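PDB 2R7L: 5-formaminoimidazole-4-carboxamide-1-(beta)-D-ribofuranosyl 5'-monophosphate synthetase from Methanocaldococcus jannaschii, which catalyses the ATP- and formate-dependent formylation of AICAR to FAICAR, a folate-independent step of de novo purine biosynthesis. Local coordinates for residues G93-Y98 against N106-P111. Residues are numbered along the deposited sequence; the frame is centred on the assembly and turned at random.
Sequences GSFIAY and NSFLVP. With AMZ (aminoimidazole 4-carboxamide ribonucleotide), chain F.
Phe95 drives the far edge of its ring into one face of Phe108, a T-shaped (edge-to-face) pair with centroids 5.2 Å apart and planes at 68°. From CB, the Phe95 side chain leaves helix 93-99 with CG anti to the backbone N (chi1 168°), which carries the ring off the helix and toward the loop that holds Phe108. CB, CG and the two CD atoms span the gap. Contact begins at CE1, which lies 3.9 Å from CZ of Phe108, and is completed at the tip, where CZ of Phe95 comes to 3.6 Å from CE1 of Phe108. This tip atom stands 3.5 Å above the Phe108 plane, displaced toward the rim rather than over the ring centre. Phe108 reaches in from the opposite direction, and CG2 of Val110 lies against its other face, 3.7 Å from the plane, so the ring is sandwiched between the two apolar groups.

On the preceding residue, Ser94 OG is hydrogen-bonded to phosphate oxygen OP1 of AICAR, though the modelled 2.4 Å is unusually short and its exact length doubtful, and also to Ser26 OG. The first turn of helix 93-99 thus serves the nucleotide site through Ser94 and the hydrophobic interior through Phe95. The buried aromatic pair joins this helix to the loop after helix 101-106, within a domain whose parallel sheet is consistent with a Rossmann-like fold. Ile73 adjoins Phe95, helix 76-84 packs on Phe108 through Gln79 and Leu82, and further along, Pro111 is hydrogen-bonded through its backbone to Val89 of strand 87-89, outermost within this chain in that sheet.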
loop_
_atom_site.group_PDB
_atom_site.type_symbol
_atom_site.label_atom_id
_atom_site.label_comp_id
_atom_site.label_asym_id
_atom_site.label_seq_id
_atom_site.Cartn_x
_atom_site.Cartn_y
_atom_site.Cartn_z
ATOM N N GLY A 93 -19.660 23.450 -9.124
ATOM C CA GLY A 93 -19.721 24.787 -9.717
ATOM C C GLY A 93 -20.117 24.859 -11.178
ATOM O O GLY A 93 -21.099 25.521 -11.522
ATOM N N SER A 94 -19.353 24.188 -12.036
ATOM C CA SER A 94 -19.591 24.220 -13.475
ATOM C C SER A 94 -20.912 23.576 -13.849
ATOM O O SER A 94 -21.529 23.959 -14.842
ATOM C CB SER A 94 -18.472 23.509 -14.236
ATOM O OG SER A 94 -17.242 24.182 -14.095
ATOM N N PHE A 95 -21.328 22.581 -13.070
ATOM C CA PHE A 95 -22.560 21.867 -13.357
ATOM C C PHE A 95 -23.769 22.751 -13.094
ATOM O O PHE A 95 -24.667 22.855 -13.930
ATOM C CB PHE A 95 -22.671 20.589 -12.528
ATOM C CG PHE A 95 -24.036 19.967 -12.575
ATOM C CD1 PHE A 95 -24.475 19.319 -13.723
ATOM C CD2 PHE A 95 -24.887 20.048 -11.487
ATOM C CE1 PHE A 95 -25.732 18.757 -13.781
ATOM C CE2 PHE A 95 -26.149 19.492 -11.535
ATOM C CZ PHE A 95 -26.571 18.842 -12.683
ATOM N N ILE A 96 -23.795 23.369 -11.919
ATOM C CA ILE A 96 -24.877 24.266 -11.557
ATOM C C ILE A 96 -24.973 25.425 -12.550
ATOM O O ILE A 96 -26.069 25.836 -12.934
ATOM C CB ILE A 96 -24.709 24.776 -10.122
ATOM C CG1 ILE A 96 -24.684 23.588 -9.160
ATOM C CG2 ILE A 96 -25.831 25.732 -9.757
ATOM C CD1 ILE A 96 -24.308 23.946 -7.735
ATOM N N ALA A 97 -23.823 25.920 -12.996
ATOM C CA ALA A 97 -23.779 27.017 -13.956
ATOM C C ALA A 97 -24.303 26.621 -15.330
ATOM O O ALA A 97 -25.176 27.290 -15.879
ATOM C CB ALA A 97 -22.367 27.579 -14.071
ATOM N N TYR A 98 -23.760 25.543 -15.891
ATOM C CA TYR A 98 -24.122 25.119 -17.243
ATOM C C TYR A 98 -25.548 24.575 -17.323
ATOM O O TYR A 98 -26.215 24.701 -18.351
ATOM C CB TYR A 98 -23.151 24.062 -17.755
ATOM C CG TYR A 98 -21.883 24.597 -18.379
ATOM C CD1 TYR A 98 -20.642 24.339 -17.807
ATOM C CD2 TYR A 98 -21.921 25.334 -19.554
ATOM C CE1 TYR A 98 -19.477 24.808 -18.382
ATOM C CE2 TYR A 98 -20.758 25.809 -20.137
ATOM C CZ TYR A 98 -19.540 25.543 -19.543
ATOM O OH TYR A 98 -18.380 26.010 -20.114
ATOM N N ASN A 106 -35.777 22.564 -9.962
ATOM C CA ASN A 106 -37.102 22.040 -10.317
ATOM C C ASN A 106 -37.294 21.481 -11.738
ATOM O O ASN A 106 -38.421 21.236 -12.163
ATOM C CB ASN A 106 -38.196 23.069 -9.990
ATOM C CG ASN A 106 -37.775 24.499 -10.295
ATOM O OD1 ASN A 106 -37.386 24.823 -11.419
ATOM N ND2 ASN A 106 -37.870 25.366 -9.290
ATOM N N SER A 107 -36.205 21.258 -12.462
ATOM C CA SER A 107 -36.295 20.698 -13.808
ATOM C C SER A 107 -35.347 19.507 -14.010
ATOM O O SER A 107 -35.455 18.780 -14.999
ATOM C CB SER A 107 -36.023 21.789 -14.846
ATOM O OG SER A 107 -35.756 21.246 -16.129
ATOM N N PHE A 108 -34.424 19.305 -13.069
ATOM C CA PHE A 108 -33.410 18.249 -13.197
ATOM C C PHE A 108 -33.789 17.010 -12.389
ATOM O O PHE A 108 -33.444 16.896 -11.215
ATOM C CB PHE A 108 -32.027 18.762 -12.774
ATOM C CG PHE A 108 -30.894 17.908 -13.259
ATOM C CD1 PHE A 108 -30.161 17.134 -12.376
ATOM C CD2 PHE A 108 -30.571 17.870 -14.601
ATOM C CE1 PHE A 108 -29.118 16.341 -12.826
ATOM C CE2 PHE A 108 -29.530 17.077 -15.055
ATOM C CZ PHE A 108 -28.805 16.316 -14.167
ATOM N N LEU A 109 -34.501 16.084 -13.026
ATOM C CA LEU A 109 -35.024 14.907 -12.336
ATOM C C LEU A 109 -34.027 13.748 -12.315
ATOM O O LEU A 109 -34.216 12.737 -12.993
ATOM C CB LEU A 109 -36.349 14.466 -12.964
ATOM C CG LEU A 109 -37.524 15.435 -12.822
ATOM C CD1 LEU A 109 -38.694 14.985 -13.685
ATOM C CD2 LEU A 109 -37.939 15.564 -11.364
ATOM N N VAL A 110 -32.962 13.912 -11.537
ATOM C CA VAL A 110 -31.953 12.877 -11.353
ATOM C C VAL A 110 -31.476 12.967 -9.918
ATOM O O VAL A 110 -31.234 14.062 -9.422
ATOM C CB VAL A 110 -30.755 13.071 -12.299
ATOM C CG1 VAL A 110 -29.858 11.828 -12.302
ATOM C CG2 VAL A 110 -31.233 13.375 -13.704
ATOM N N PRO A 111 -31.373 11.818 -9.226
ATOM C CA PRO A 111 -30.887 11.835 -7.852
ATOM C C PRO A 111 -29.565 12.591 -7.768
ATOM O O PRO A 111 -28.742 12.500 -8.678
ATOM C CB PRO A 111 -30.689 10.352 -7.539
ATOM C CG PRO A 111 -31.680 9.664 -8.403
ATOM C CD PRO A 111 -31.714 10.456 -9.674
HETATM O O5 AMZ F . -9.792 26.094 -8.665
HETATM C C6 AMZ F . -10.682 26.760 -8.130
HETATM N N2 AMZ F . -10.594 27.294 -6.915
HETATM C C3A AMZ F . -11.986 27.038 -8.861
HETATM C C7A AMZ F . -13.016 27.860 -8.442
HETATM N N3 AMZ F . -13.084 28.569 -7.313
HETATM N N1 AMZ F . -12.315 26.533 -10.043
HETATM C C5 AMZ F . -13.525 27.018 -10.354
HETATM N N AMZ F . -13.949 27.828 -9.377
HETATM C C1 AMZ F . -15.245 28.549 -9.339
HETATM C C2 AMZ F . -15.181 29.918 -10.016
HETATM C C3 AMZ F . -15.809 29.672 -11.375
HETATM O O2 AMZ F . -16.553 30.824 -11.766
HETATM O O1 AMZ F . -15.997 30.818 -9.256
HETATM O O AMZ F . -16.134 27.726 -10.112
HETATM C C AMZ F . -16.791 28.539 -11.089
HETATM C C4 AMZ F . -17.018 27.646 -12.325
HETATM O O3 AMZ F . -15.776 27.128 -12.791
HETATM P P AMZ F . -15.473 27.098 -14.343
HETATM O OP1 AMZ F . -16.348 26.191 -15.130
HETATM O O4 AMZ F . -15.604 28.607 -14.883
HETATM O OP2 AMZ F . -13.914 26.691 -14.516
#